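Local coordinates for putative Acetyltransferase from the GNAT family (Novosphingobium aromaticivorans DSM 12444, PDB 3EC4), which probably transfers an acyl group, such as acetyl from acetyl-CoA, to a substrate that has not been identified, as in other GNAT-family acyltransferases, at residues 161-166 against 173-178. Sequence-based numbering, arbitrary orientation.
Sequences SGVCTW and GLAARL
Val163 and Ala175 meet through aliphatic methyl groups, with no stacked ring between them, and form the apolar heart of this contact. With CG1 of Val163 anti to its own backbone N (chi1 -179°), that branch reaches Ala175 CB at 3.8 Å. Two residues further along the strand, Thr165 faces the helix start. Its OG1 and the Ala175 N are 4.4 Å apart, too far for a direct bond, and a water bridges them: it lies 2.9 Å from Thr165 OG1 and accepts the N-H of Ala175 at 3.0 Å. The amide of Ala175, two residues past the N-cap Gly173, is thereby satisfied by solvent. The other Thr165 branch, CG2, loosely approaches Leu174 CD1 at 4.4 Å. The turn and the helix start, from Arg170 to Ala175, fit the R-x-x-G-x-A form of the GNAT motif whose backbone amides bind the acetyl-CoA pyrophosphate in relatives, so they probably do so here. The axes of strand 161-165 and helix 174-178 run roughly antiparallel, 150° between their directions; strand 157-165 and helix 174-188 open a beta-alpha-beta unit completed by strand 192-198. Leu174 packs on Ile139 of strand 134-139, Leu178 on Tyr135 and Val137 of that strand and on Ala145 of strand 142-149, while the Trp166 side chain touches helix 109-118.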
loop_
_atom_site.group_PDB
_atom_site.type_symbol
_atom_site.label_atom_id
_atom_site.label_comp_id
_atom_site.label_asym_id
_atom_site.label_seq_id
_atom_site.Cartn_x
_atom_site.Cartn_y
_atom_site.Cartn_z
ATOM N N SER A 161 0.282 -4.333 -2.825
ATOM C CA SER A 161 1.346 -3.422 -2.319
ATOM C C SER A 161 2.683 -4.173 -2.147
ATOM O O SER A 161 2.744 -5.414 -2.212
ATOM C CB SER A 161 0.955 -2.734 -0.999
ATOM O OG SER A 161 1.743 -1.556 -0.747
ATOM N N GLY A 162 3.754 -3.399 -1.987
ATOM C CA GLY A 162 5.065 -3.961 -1.669
ATOM C C GLY A 162 5.716 -4.672 -2.837
ATOM O O GLY A 162 6.532 -5.582 -2.618
ATOM N N VAL A 163 5.391 -4.254 -4.072
ATOM C CA VAL A 163 5.942 -4.930 -5.260
ATOM C C VAL A 163 7.348 -4.380 -5.508
ATOM O O VAL A 163 7.515 -3.226 -5.902
ATOM C CB VAL A 163 5.093 -4.702 -6.522
ATOM C CG1 VAL A 163 5.710 -5.460 -7.693
ATOM C CG2 VAL A 163 3.605 -5.149 -6.277
ATOM N N CYS A 164 8.369 -5.189 -5.308
ATOM C CA CYS A 164 9.701 -4.675 -5.560
ATOM C C CYS A 164 10.656 -5.785 -5.859
ATOM O O CYS A 164 10.507 -6.905 -5.345
ATOM C CB CYS A 164 10.176 -3.920 -4.352
ATOM S SG CYS A 164 10.213 -5.007 -2.942
ATOM N N THR A 165 11.672 -5.418 -6.638
ATOM C CA THR A 165 12.600 -6.342 -7.264
ATOM C C THR A 165 13.979 -5.713 -7.122
ATOM O O THR A 165 14.119 -4.504 -7.354
ATOM C CB THR A 165 12.288 -6.545 -8.786
ATOM O OG1 THR A 165 10.918 -6.973 -8.965
ATOM C CG2 THR A 165 13.224 -7.565 -9.410
ATOM N N TRP A 166 14.980 -6.491 -6.701
ATOM C CA TRP A 166 16.364 -5.961 -6.682
ATOM C C TRP A 166 16.686 -5.570 -8.126
ATOM O O TRP A 166 16.311 -6.267 -9.050
ATOM C CB TRP A 166 17.393 -7.023 -6.257
ATOM C CG TRP A 166 17.320 -7.401 -4.814
ATOM C CD1 TRP A 166 16.791 -8.568 -4.282
ATOM C CD2 TRP A 166 17.748 -6.622 -3.707
ATOM N NE1 TRP A 166 16.862 -8.528 -2.908
ATOM C CE2 TRP A 166 17.471 -7.363 -2.534
ATOM C CE3 TRP A 166 18.330 -5.362 -3.584
ATOM C CZ2 TRP A 166 17.777 -6.884 -1.266
ATOM C CZ3 TRP A 166 18.626 -4.893 -2.330
ATOM C CH2 TRP A 166 18.376 -5.661 -1.193
ATOM N N GLY A 173 10.407 -10.123 -15.714
ATOM C CA GLY A 173 8.977 -10.419 -15.547
ATOM C C GLY A 173 8.548 -10.833 -14.153
ATOM O O GLY A 173 7.451 -11.376 -13.948
ATOM N N LEU A 174 9.378 -10.555 -13.167
ATOM C CA LEU A 174 9.066 -11.053 -11.805
ATOM C C LEU A 174 7.885 -10.344 -11.198
ATOM O O LEU A 174 6.992 -11.007 -10.601
ATOM C CB LEU A 174 10.268 -10.985 -10.894
ATOM C CG LEU A 174 11.447 -11.815 -11.403
ATOM C CD1 LEU A 174 12.612 -11.773 -10.409
ATOM C CD2 LEU A 174 11.020 -13.229 -11.757
ATOM N N ALA A 175 7.872 -9.019 -11.326
ATOM C CA ALA A 175 6.789 -8.198 -10.761
ATOM C C ALA A 175 5.413 -8.631 -11.252
ATOM O O ALA A 175 4.508 -8.821 -10.442
ATOM C CB ALA A 175 7.008 -6.703 -11.056
ATOM N N ALA A 176 5.273 -8.840 -12.558
ATOM C CA ALA A 176 4.027 -9.276 -13.144
ATOM C C ALA A 176 3.579 -10.611 -12.560
ATOM O O ALA A 176 2.441 -10.748 -12.104
ATOM C CB ALA A 176 4.156 -9.383 -14.644
ATOM N N ARG A 177 4.504 -11.564 -12.494
ATOM C CA ARG A 177 4.184 -12.873 -11.944
ATOM C C ARG A 177 3.768 -12.823 -10.472
ATOM O O ARG A 177 2.823 -13.488 -10.073
ATOM C CB ARG A 177 5.323 -13.842 -12.163
ATOM C CG ARG A 177 5.524 -14.212 -13.630
ATOM C CD ARG A 177 6.872 -14.809 -13.820
ATOM N NE ARG A 177 7.012 -16.033 -13.039
ATOM C CZ ARG A 177 8.174 -16.613 -12.786
ATOM N NH1 ARG A 177 9.311 -16.137 -13.293
ATOM N NH2 ARG A 177 8.196 -17.693 -12.038
ATOM N N LEU A 178 4.427 -11.984 -9.683
ATOM C CA LEU A 178 4.064 -11.794 -8.271
ATOM C C LEU A 178 2.690 -11.128 -8.093
ATOM O O LEU A 178 1.892 -11.560 -7.243
ATOM C CB LEU A 178 5.154 -10.984 -7.572
ATOM C CG LEU A 178 6.409 -11.857 -7.308
ATOM C CD1 LEU A 178 7.686 -11.069 -7.081
ATOM C CD2 LEU A 178 6.140 -12.805 -6.077
HETATM O O HOH W 1 10.356 -7.343 -11.759
#